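Local coordinates for protein alcohol dehydrogenase, zinc-containing (Thermotoga maritima, PDB 1VJ0) that probably acts as an oxidoreductase of the zinc-containing alcohol dehydrogenase family and binds zinc at two distinct sites, at residues A52-S57 with N360-L365; G208-V213 with S347-H352. All coordinates share one frame; numbering follows the deposited sequence.

Interaction 1: residues A52-S57 with N360-L365; sequences AGVCGS and NKALEL
Ala-362 and Leu-363, neighbours on helix 359-368, both rest on Val-54, which strand 45-54 brings up next in sequence to the zinc ligand Cys-55. The setting is the GroES-like domain of a medium-chain dehydrogenase, where a helix from near the C terminus packs on the mixed sheet beside the zinc site, a case of a metal ligand following directly on a buried apolar contact. At the start of the segment the carbonyl O of Asn-360 receives Glu-364 N at 3.0 Å, one turn on. Ala-362 follows, its methyl turned toward the strand; CB lies 3.9 Å from CG2 of Val-54, and it also touches Val-374 and Leu-376 of the adjoining strand. Leu-363 starts off to the flank and reaches across, bringing CD2 to 4.0 Å from CG1 of Val-54. The two side chains cross at about a right angle. Each methyl of Val-54 thus has its own partner: with CG1 anti to the backbone N (chi1 -178°) it turns to Leu-363, while CG2, beside that N, turns to Ala-362. Leu-363 further touches Asp-58, Val-59 and Phe-62, so the same leucine bridges to helix 56-62. At the end of the segment Leu-365 N bonds to Lys-361 O at 2.9 Å, continuing the helix. No hydrogen bond joins the two segments, and all three touching residues are buried. Beyond Val-54 the chain turns so that CB of Cys-55 points away from helix 359-368, and the sulfur joins His-77, Glu-78 and Cys-178 on the zinc ion. As N-cap of helix 56-62, Cys-55 SG also accepts a weak hydrogen bond from Ser-57 N, 3.6 Å long with an angle of 161° at the hydrogen.

Interaction 2: residues G208-V213 with S347-H352; sequences GLFGVV and SKLITH
Leu-349 projects toward helix 206-217 and is met there by two consecutive residues, Leu-209 and Phe-210. Its CD2 methyl sits 3.9 Å from CE1 of Phe-210, with CD1 of the ring at the same distance, so the methyl meets the CD1-CE1 bond of the ring obliquely. The branch point does the work toward the other residue: CG of Leu-349 lies 4.0 Å from CD1 of Leu-209, and the two leucines run past each other in opposite directions. Chi1 (-82°) sets CG of Leu-349 anti to its own carbonyl carbon and chi2 (60°) then swings the methyls, CD2 coming within 4.1 Å of CB of Leu-209. The helix follows strand 198-202 and a glycine-rich turn with Gly-203 and Gly-205, while Gly-208 lies in its first turn, a pattern consistent with the GxGxxG motif of a Rossmann-type dinucleotide-binding domain; Val-212 N bonds to Gly-208 O within it. Behind the first shell, Leu-209 packs on Leu-235 and Ala-236 of helix 230-238, while Phe-210 lies on Met-175, Ala-176 and Ser-179 of helix 170-188, which also supplies the zinc ligand Cys-178. On the loop side, Ile-350 N bonds to Ser-347 O, and Ser-347 OG is tied back to Gln-344 O. Just before strand 352-355, OG1 of Thr-351 shares a hydrogen bond of 2.8 Å with ND1 of His-352, the first residue of that strand, and accepts another from Leu-372 N.

In the fold
From the N terminus, strand 45-54 and the start of helix 56-62 come first, in the GroES-like part of the fold. The chain then crosses to the six-stranded parallel sheet, where helix 206-217 is met by residues 347-352; interaction 2 closes that loop, spanning most of the parallel sheet, and ties the Rossmann-type part to the loop leading back to the mixed sheet. The chain next re-enters that sheet at strand 352-355, and helix 359-368 closes the larger loop of interaction 1. Interaction 2 is therefore nested within interaction 1. Their centres lie 16 Å apart, yet they touch where Leu-365 CD1 packs 3.8 Å from His-352 CD2, joining the start of strand 352-355 to helix 359-368.

Interaction 1: residues A52-S57 with N360-L365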
loop_
_atom_site.group_PDB
_atom_site.type_symbol
_atom_site.label_atom_id
_atom_site.label_comp_id
_atom_site.label_asym_id
_atom_site.label_seq_id
_atom_site.Cartn_x
_atom_site.Cartn_y
_atom_site.Cartn_z
ATOM N N ALA A 52 1.946 23.454 -28.891
ATOM C CA ALA A 52 1.278 22.205 -29.186
ATOM C C ALA A 52 2.270 21.118 -29.510
ATOM O O ALA A 52 2.999 21.200 -30.521
ATOM C CB ALA A 52 0.302 22.357 -30.347
ATOM N N GLY A 53 2.320 20.072 -28.694
ATOM C CA GLY A 53 3.203 18.961 -28.988
ATOM C C GLY A 53 2.674 18.100 -30.106
ATOM O O GLY A 53 1.474 17.839 -30.184
ATOM N N VAL A 54 3.564 17.655 -30.968
ATOM C CA VAL A 54 3.255 16.636 -31.961
ATOM C C VAL A 54 3.726 15.288 -31.403
ATOM O O VAL A 54 4.923 15.080 -31.184
ATOM C CB VAL A 54 3.890 16.967 -33.316
ATOM C CG1 VAL A 54 3.530 15.939 -34.362
ATOM C CG2 VAL A 54 3.408 18.326 -33.774
ATOM N N CYS A 55 2.760 14.396 -31.178
ATOM C CA CYS A 55 2.988 13.077 -30.597
ATOM C C CYS A 55 3.091 12.016 -31.646
ATOM O O CYS A 55 2.505 12.111 -32.714
ATOM C CB CYS A 55 1.844 12.703 -29.653
ATOM S SG CYS A 55 2.251 11.214 -28.718
ATOM N N GLY A 56 3.845 10.966 -31.367
ATOM C CA GLY A 56 3.982 9.899 -32.357
ATOM C C GLY A 56 2.661 9.233 -32.683
ATOM O O GLY A 56 2.442 8.738 -33.793
ATOM N N SER A 57 1.758 9.213 -31.712
ATOM C CA SER A 57 0.410 8.687 -31.957
ATOM C C SER A 57 -0.437 9.549 -32.942
ATOM O O SER A 57 -1.430 9.064 -33.522
ATOM C CB SER A 57 -0.320 8.499 -30.622
ATOM O OG SER A 57 -0.508 9.757 -29.986
ATOM N N ASN A 360 1.873 19.440 -41.380
ATOM C CA ASN A 360 2.097 18.235 -42.197
ATOM C C ASN A 360 3.570 17.817 -42.155
ATOM O O ASN A 360 3.895 16.623 -42.049
ATOM C CB ASN A 360 1.617 18.448 -43.639
ATOM C CG ASN A 360 0.120 18.450 -43.727
ATOM O OD1 ASN A 360 -0.496 17.439 -43.460
ATOM N ND2 ASN A 360 -0.477 19.596 -44.064
ATOM N N LYS A 361 4.460 18.813 -42.213
ATOM C CA LYS A 361 5.906 18.563 -42.117
ATOM C C LYS A 361 6.285 18.031 -40.738
ATOM O O LYS A 361 7.087 17.121 -40.637
ATOM C CB LYS A 361 6.674 19.871 -42.439
ATOM C CG LYS A 361 8.186 19.810 -42.373
ATOM C CD LYS A 361 8.812 18.809 -43.348
ATOM N N ALA A 362 5.704 18.585 -39.674
ATOM C CA ALA A 362 5.883 18.045 -38.336
ATOM C C ALA A 362 5.595 16.558 -38.249
ATOM O O ALA A 362 6.379 15.818 -37.692
ATOM C CB ALA A 362 5.009 18.777 -37.330
ATOM N N LEU A 363 4.434 16.120 -38.734
ATOM C CA LEU A 363 4.095 14.693 -38.747
ATOM C C LEU A 363 5.105 13.887 -39.578
ATOM O O LEU A 363 5.500 12.809 -39.204
ATOM C CB LEU A 363 2.693 14.500 -39.301
ATOM C CG LEU A 363 1.557 15.038 -38.413
ATOM C CD1 LEU A 363 0.236 15.187 -39.177
ATOM C CD2 LEU A 363 1.331 14.151 -37.229
ATOM N N GLU A 364 5.509 14.426 -40.709
ATOM C CA GLU A 364 6.523 13.773 -41.531
ATOM C C GLU A 364 7.815 13.531 -40.721
ATOM O O GLU A 364 8.362 12.420 -40.724
ATOM C CB GLU A 364 6.755 14.611 -42.772
ATOM C CG GLU A 364 7.855 14.101 -43.676
ATOM C CD GLU A 364 8.346 15.189 -44.617
ATOM O OE1 GLU A 364 7.540 15.590 -45.501
ATOM O OE2 GLU A 364 9.521 15.652 -44.428
ATOM N N LEU A 365 8.266 14.565 -40.005
ATOM C CA LEU A 365 9.474 14.486 -39.186
ATOM C C LEU A 365 9.330 13.458 -38.070
ATOM O O LEU A 365 10.276 12.775 -37.710
ATOM C CB LEU A 365 9.806 15.856 -38.557
ATOM C CG LEU A 365 10.272 16.976 -39.495
ATOM C CD1 LEU A 365 10.327 18.316 -38.838
ATOM C CD2 LEU A 365 11.622 16.612 -40.028
#

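Interaction 2: residues G208-V213 with S347-H352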
loop_
_atom_site.group_PDB
_atom_site.type_symbol
_atom_site.label_atom_id
_atom_site.label_comp_id
_atom_site.label_asym_id
_atom_site.label_seq_id
_atom_site.Cartn_x
_atom_site.Cartn_y
_atom_site.Cartn_z
ATOM N N GLY A 208 10.469 6.854 -22.558
ATOM C CA GLY A 208 11.616 6.303 -21.831
ATOM C C GLY A 208 12.511 7.388 -21.234
ATOM O O GLY A 208 13.016 7.264 -20.091
ATOM N N LEU A 209 12.680 8.470 -21.975
ATOM C CA LEU A 209 13.496 9.601 -21.500
ATOM C C LEU A 209 12.901 10.381 -20.314
ATOM O O LEU A 209 13.618 10.702 -19.346
ATOM C CB LEU A 209 13.838 10.507 -22.654
ATOM C CG LEU A 209 14.716 9.898 -23.763
ATOM C CD1 LEU A 209 14.677 10.800 -24.962
ATOM C CD2 LEU A 209 16.152 9.700 -23.287
ATOM N N PHE A 210 11.606 10.626 -20.322
ATOM C CA PHE A 210 10.944 11.135 -19.113
ATOM C C PHE A 210 11.113 10.162 -17.952
ATOM O O PHE A 210 11.333 10.603 -16.832
ATOM C CB PHE A 210 9.439 11.424 -19.354
ATOM C CG PHE A 210 9.149 12.826 -19.713
ATOM C CD1 PHE A 210 9.233 13.260 -21.030
ATOM C CD2 PHE A 210 8.778 13.733 -18.723
ATOM C CE1 PHE A 210 8.960 14.577 -21.346
ATOM C CE2 PHE A 210 8.482 15.018 -19.044
ATOM C CZ PHE A 210 8.604 15.459 -20.344
ATOM N N GLY A 211 11.035 8.855 -18.236
ATOM C CA GLY A 211 11.299 7.782 -17.251
ATOM C C GLY A 211 12.629 7.988 -16.537
ATOM O O GLY A 211 12.720 7.804 -15.322
ATOM N N VAL A 212 13.668 8.364 -17.298
ATOM C CA VAL A 212 15.005 8.625 -16.723
ATOM C C VAL A 212 14.939 9.725 -15.661
ATOM O O VAL A 212 15.387 9.536 -14.513
ATOM C CB VAL A 212 16.056 9.002 -17.819
ATOM C CG1 VAL A 212 17.395 9.439 -17.194
ATOM C CG2 VAL A 212 16.296 7.778 -18.768
ATOM N N VAL A 213 14.355 10.862 -16.018
ATOM C CA VAL A 213 14.228 11.992 -15.111
ATOM C C VAL A 213 13.322 11.686 -13.906
ATOM O O VAL A 213 13.641 12.067 -12.767
ATOM C CB VAL A 213 13.761 13.236 -15.901
ATOM C CG1 VAL A 213 13.420 14.411 -14.997
ATOM C CG2 VAL A 213 14.811 13.619 -16.923
ATOM N N SER A 347 14.185 20.030 -21.896
ATOM C CA SER A 347 14.111 20.779 -23.155
ATOM C C SER A 347 15.000 20.126 -24.201
ATOM O O SER A 347 14.804 20.367 -25.388
ATOM C CB SER A 347 14.475 22.271 -23.041
ATOM O OG SER A 347 15.766 22.452 -22.487
ATOM N N LYS A 348 15.980 19.326 -23.783
ATOM C CA LYS A 348 16.816 18.634 -24.732
ATOM C C LYS A 348 16.050 17.659 -25.673
ATOM O O LYS A 348 16.552 17.276 -26.723
ATOM C CB LYS A 348 17.955 17.897 -24.001
ATOM C CG LYS A 348 18.925 18.818 -23.210
ATOM C CD LYS A 348 20.028 17.991 -22.537
ATOM C CE LYS A 348 20.898 18.851 -21.648
ATOM N NZ LYS A 348 21.757 19.776 -22.449
ATOM N N LEU A 349 14.874 17.239 -25.291
ATOM C CA LEU A 349 14.068 16.337 -26.071
ATOM C C LEU A 349 13.424 17.034 -27.278
ATOM O O LEU A 349 13.090 16.380 -28.258
ATOM C CB LEU A 349 12.983 15.742 -25.197
ATOM C CG LEU A 349 13.337 14.557 -24.308
ATOM C CD1 LEU A 349 14.422 14.873 -23.320
ATOM C CD2 LEU A 349 12.097 14.103 -23.550
ATOM N N ILE A 350 13.274 18.358 -27.220
ATOM C CA ILE A 350 12.620 19.099 -28.321
ATOM C C ILE A 350 13.628 19.372 -29.391
ATOM O O ILE A 350 14.539 20.144 -29.197
ATOM C CB ILE A 350 11.949 20.397 -27.824
ATOM C CG1 ILE A 350 10.876 20.029 -26.801
ATOM C CG2 ILE A 350 11.342 21.182 -29.045
ATOM C CD1 ILE A 350 10.456 21.141 -25.887
ATOM N N THR A 351 13.506 18.671 -30.506
ATOM C CA THR A 351 14.476 18.798 -31.573
ATOM C C THR A 351 14.049 19.742 -32.645
ATOM O O THR A 351 14.912 20.221 -33.393
ATOM C CB THR A 351 14.792 17.450 -32.224
ATOM O OG1 THR A 351 13.587 16.766 -32.546
ATOM C CG2 THR A 351 15.555 16.544 -31.265
ATOM N N HIS A 352 12.745 20.011 -32.739
ATOM C CA HIS A 352 12.230 20.833 -33.835
ATOM C C HIS A 352 11.074 21.686 -33.321
ATOM O O HIS A 352 10.230 21.195 -32.576
ATOM C CB HIS A 352 11.689 19.937 -34.924
ATOM C CG HIS A 352 12.744 19.131 -35.627
ATOM N ND1 HIS A 352 13.263 17.966 -35.106
ATOM C CD2 HIS A 352 13.391 19.343 -36.798
ATOM C CE1 HIS A 352 14.181 17.489 -35.933
ATOM N NE2 HIS A 352 14.259 18.291 -36.979
#